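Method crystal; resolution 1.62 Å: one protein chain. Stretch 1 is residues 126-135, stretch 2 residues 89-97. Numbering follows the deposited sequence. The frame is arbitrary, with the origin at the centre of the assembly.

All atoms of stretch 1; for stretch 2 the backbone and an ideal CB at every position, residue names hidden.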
# COMPACT_ATOMS: atom_id res chain seq x y z
N ASP A 126 5.09 29.27 8.75
CA ASP A 126 4.14 29.33 9.81
C ASP A 126 3.33 28.08 9.87
O ASP A 126 3.11 27.55 10.97
CB ASP A 126 3.22 30.55 9.73
CG ASP A 126 2.53 30.73 8.39
OD1 ASP A 126 3.02 30.36 7.30
OD2 ASP A 126 1.48 31.39 8.44
N LEU A 127 2.89 27.61 8.72
CA LEU A 127 2.04 26.41 8.69
C LEU A 127 2.85 25.14 8.99
O LEU A 127 2.35 24.20 9.60
CB LEU A 127 1.26 26.26 7.37
CG LEU A 127 0.18 27.29 7.20
CD1 LEU A 127 -0.35 27.14 5.76
CD2 LEU A 127 -0.94 27.09 8.26
N LEU A 128 4.12 25.13 8.62
CA LEU A 128 4.99 24.02 9.01
C LEU A 128 5.11 23.96 10.52
O LEU A 128 4.98 22.88 11.10
CB LEU A 128 6.34 24.12 8.32
CG LEU A 128 7.38 23.09 8.75
CD1 LEU A 128 6.96 21.68 8.39
CD2 LEU A 128 8.68 23.43 8.04
N LYS A 129 5.34 25.11 11.17
CA LYS A 129 5.36 25.16 12.62
C LYS A 129 4.05 24.65 13.21
O LYS A 129 4.06 23.86 14.14
CB LYS A 129 5.66 26.58 13.12
CG LYS A 129 5.53 26.76 14.61
CD LYS A 129 6.14 28.08 15.11
CE LYS A 129 5.61 28.46 16.55
NZ LYS A 129 5.32 29.94 16.69
N ASP A 130 2.93 25.10 12.67
CA ASP A 130 1.60 24.69 13.16
C ASP A 130 1.41 23.20 12.97
O ASP A 130 0.88 22.51 13.86
CB ASP A 130 0.47 25.43 12.48
CG ASP A 130 0.43 26.91 12.83
OD1 ASP A 130 1.09 27.30 13.81
OD2 ASP A 130 -0.27 27.66 12.09
N ALA A 131 1.82 22.70 11.81
CA ALA A 131 1.68 21.26 11.55
C ALA A 131 2.45 20.43 12.58
O ALA A 131 1.97 19.43 13.12
CB ALA A 131 2.12 20.89 10.15
N LEU A 132 3.69 20.81 12.83
CA LEU A 132 4.47 20.09 13.81
C LEU A 132 3.88 20.19 15.21
O LEU A 132 3.97 19.22 16.00
CB LEU A 132 5.94 20.55 13.79
CG LEU A 132 6.74 20.25 12.51
CD1 LEU A 132 8.17 20.77 12.71
CD2 LEU A 132 6.79 18.76 12.18
N ALA A 133 3.23 21.33 15.52
CA ALA A 133 2.61 21.54 16.81
C ALA A 133 1.38 20.63 16.92
O ALA A 133 1.17 20.00 17.99
CB ALA A 133 2.27 22.98 16.95
N TRP A 134 0.59 20.52 15.85
CA TRP A 134 -0.58 19.68 15.85
C TRP A 134 -0.14 18.22 16.02
O TRP A 134 -0.72 17.45 16.78
CB TRP A 134 -1.44 19.82 14.59
CG TRP A 134 -2.72 19.05 14.67
CD1 TRP A 134 -3.86 19.45 15.33
CD2 TRP A 134 -2.99 17.73 14.17
NE1 TRP A 134 -4.83 18.46 15.22
CE2 TRP A 134 -4.32 17.42 14.49
CE3 TRP A 134 -2.24 16.78 13.46
CZ2 TRP A 134 -4.91 16.22 14.15
CZ3 TRP A 134 -2.86 15.58 13.06
CH2 TRP A 134 -4.18 15.32 13.45
N LEU A 135 0.91 17.83 15.31
CA LEU A 135 1.37 16.44 15.35
C LEU A 135 1.98 16.11 16.73
O LEU A 135 1.79 14.98 17.23
CB LEU A 135 2.39 16.15 14.27
CG LEU A 135 1.80 16.13 12.85
CD1 LEU A 135 2.93 16.21 11.80
CD2 LEU A 135 0.94 14.91 12.59
N UNK A 89 -7.39 28.80 15.16
CA UNK A 89 -6.09 28.37 14.65
C UNK A 89 -6.15 26.93 14.12
O UNK A 89 -5.47 26.58 13.10
CB UNK A 89 -5.03 28.48 15.75
N UNK A 90 -6.90 26.08 14.83
CA UNK A 90 -7.03 24.66 14.40
C UNK A 90 -7.72 24.54 13.06
O UNK A 90 -7.28 23.81 12.20
CB UNK A 90 -7.81 23.85 15.44
N UNK A 91 -8.79 25.31 12.91
CA UNK A 91 -9.53 25.34 11.66
C UNK A 91 -8.62 25.89 10.54
O UNK A 91 -8.61 25.37 9.42
CB UNK A 91 -10.80 26.19 11.81
N UNK A 92 -7.86 26.96 10.84
CA UNK A 92 -6.98 27.58 9.82
C UNK A 92 -5.95 26.54 9.30
O UNK A 92 -5.71 26.45 8.09
CB UNK A 92 -6.26 28.80 10.41
N UNK A 93 -5.36 25.76 10.20
CA UNK A 93 -4.41 24.75 9.78
C UNK A 93 -5.05 23.78 8.81
O UNK A 93 -4.48 23.50 7.74
CB UNK A 93 -3.85 24.00 10.99
N UNK A 94 -6.20 23.22 9.20
CA UNK A 94 -6.79 22.15 8.42
C UNK A 94 -7.41 22.63 7.09
O UNK A 94 -7.41 21.91 6.13
CB UNK A 94 -7.86 21.45 9.26
N UNK A 95 -7.84 23.88 7.03
CA UNK A 95 -8.23 24.49 5.78
C UNK A 95 -7.11 24.65 4.79
O UNK A 95 -7.37 24.86 3.61
CB UNK A 95 -8.85 25.86 6.05
N UNK A 96 -5.88 24.57 5.27
CA UNK A 96 -4.70 24.72 4.42
C UNK A 96 -3.83 23.47 4.55
O UNK A 96 -2.63 23.51 4.25
CB UNK A 96 -3.91 25.97 4.79
N UNK A 97 -4.41 22.35 4.93
CA UNK A 97 -3.61 21.16 5.19
C UNK A 97 -3.91 19.94 4.37
O UNK A 97 -3.47 18.84 4.74
CB UNK A 97 -3.76 20.78 6.66

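Stretch 1 is helical throughout, and the helix of stretch 2 crosses it at 111° between N-to-C directions, the axes 10.4 Å apart at closest approach. Such a steep crossing limits the contact to a few positions, so each must be judged by what lies within its reach.

Position 89 has a sideways CB with nothing of stretch 1 within 5.5 Å. Many residues would suit, polar ones included. It is Gln89, and its backbone does the work here: a water donates to Gln89 O (2.8 Å from the water oxygen) and to Asp130 OD2 (2.6 Å), joining the helices without direct contact.

Position 90 also points sideways, beyond direct reach of stretch 1, but the indole of Trp134 extends toward this side. A side chain long enough to return to it, such as Leu, Met or Ile, would serve. The residue is Leu90, with chi1 t and chi2 p, and its CD1 lies 3.6 Å from Trp134 CD1, oblique to the ring.

Position 91 is out of reach and makes no demand; it is Gln91.

Position 92 points sideways, with the carboxylate of Asp130 as the nearest polar feature. A small polar residue could share a water with it. Ser92 does so: its OG is 2.5 Å from a water oxygen, which in turn donates a weak hydrogen bond to Asp130 OD2 at 3.4 Å.

Position 93 is the centre of the contact. The CA of position 93 is 6.7 Å from Leu127 CA, and its ideal CB stands 4.8 Å from Asp130 CB and 5.0 Å from Leu127 CD2. Ahead lies a hollow bordered by Leu127, Asp130, Ala131 and Trp134, where the small Ala131 leaves depth. A medium apolar chain fits, Leu or Met most naturally. Leu93 is the knob in this hole. Although its CA-to-CB bond points sideways, the chain bends inward with chi1 t, placing CD2 3.6 Å from Trp134 CB and CD1 4.5 Å from Ala131 CB.

Position 94 has a sideways CB and nothing of stretch 1 close by, yet the Trp134 ring offers a face to a long side chain. An aromatic or a long aliphatic could use it. Trp94 does so edge-to-face, its CZ2 3.6 Å from Trp134 CH2 and the ring planes at 83°.

Position 95 is out of reach and tolerant; it is Gln95.

Position 96 leaves helical geometry at phi/psi -123/24. Its CB points toward stretch 1, with the ideal CB 3.9 Å from Leu127 CD1, so a chain that packs on a methyl while satisfying its polar end would suit, as would an apolar one. Gln96 sets OE1 3.8 Å from Leu127 CD1, while NE2 donates to Ser92 O at 3.0 Å, folding the amide back onto its own helix.

Position 97, at -121/13, has no neighbour in stretch 1, but an ideal CB would be crowded by the carbonyl oxygen of Leu93, 3.0 Å away. That favours glycine, and the residue is Gly97.

Stretch 2 (89-97) QLQSLWQQG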
# COMPACT_ATOMS: atom_id res chain seq x y z
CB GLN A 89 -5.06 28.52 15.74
CG GLN A 89 -4.78 29.97 16.15
CD GLN A 89 -3.98 30.11 17.41
OE1 GLN A 89 -3.91 29.21 18.26
NE2 GLN A 89 -3.38 31.30 17.58
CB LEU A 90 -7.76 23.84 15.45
CG LEU A 90 -7.94 22.35 15.16
CD1 LEU A 90 -6.63 21.70 15.07
CD2 LEU A 90 -8.80 21.72 16.29
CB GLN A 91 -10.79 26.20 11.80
CG GLN A 91 -11.47 26.55 10.47
CD GLN A 91 -12.76 27.34 10.63
OE1 GLN A 91 -12.73 28.56 10.84
NE2 GLN A 91 -13.92 26.65 10.50
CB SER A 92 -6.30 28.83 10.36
OG SER A 92 -5.26 29.26 9.50
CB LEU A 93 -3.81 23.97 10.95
CG LEU A 93 -3.01 22.75 10.61
CD1 LEU A 93 -1.76 23.08 9.80
CD2 LEU A 93 -2.61 22.03 11.95
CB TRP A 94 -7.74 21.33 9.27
CG TRP A 94 -6.97 20.42 10.13
CD1 TRP A 94 -6.72 20.53 11.46
CD2 TRP A 94 -6.27 19.27 9.68
NE1 TRP A 94 -5.91 19.49 11.87
CE2 TRP A 94 -5.62 18.71 10.79
CE3 TRP A 94 -6.12 18.66 8.43
CZ2 TRP A 94 -4.85 17.54 10.69
CZ3 TRP A 94 -5.35 17.50 8.34
CH2 TRP A 94 -4.76 16.96 9.43
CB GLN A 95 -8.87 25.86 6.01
CG GLN A 95 -10.28 25.69 6.55
CD GLN A 95 -11.02 26.95 6.76
OE1 GLN A 95 -10.46 27.98 7.08
NE2 GLN A 95 -12.34 26.85 6.64
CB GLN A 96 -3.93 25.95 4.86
CG GLN A 96 -4.72 27.26 4.74
CD GLN A 96 -3.97 28.44 5.38
OE1 GLN A 96 -3.34 29.22 4.68
NE2 GLN A 96 -4.12 28.61 6.70
O HOH W 1 -2.81 27.24 12.39
O HOH W 2 -2.93 28.82 10.30
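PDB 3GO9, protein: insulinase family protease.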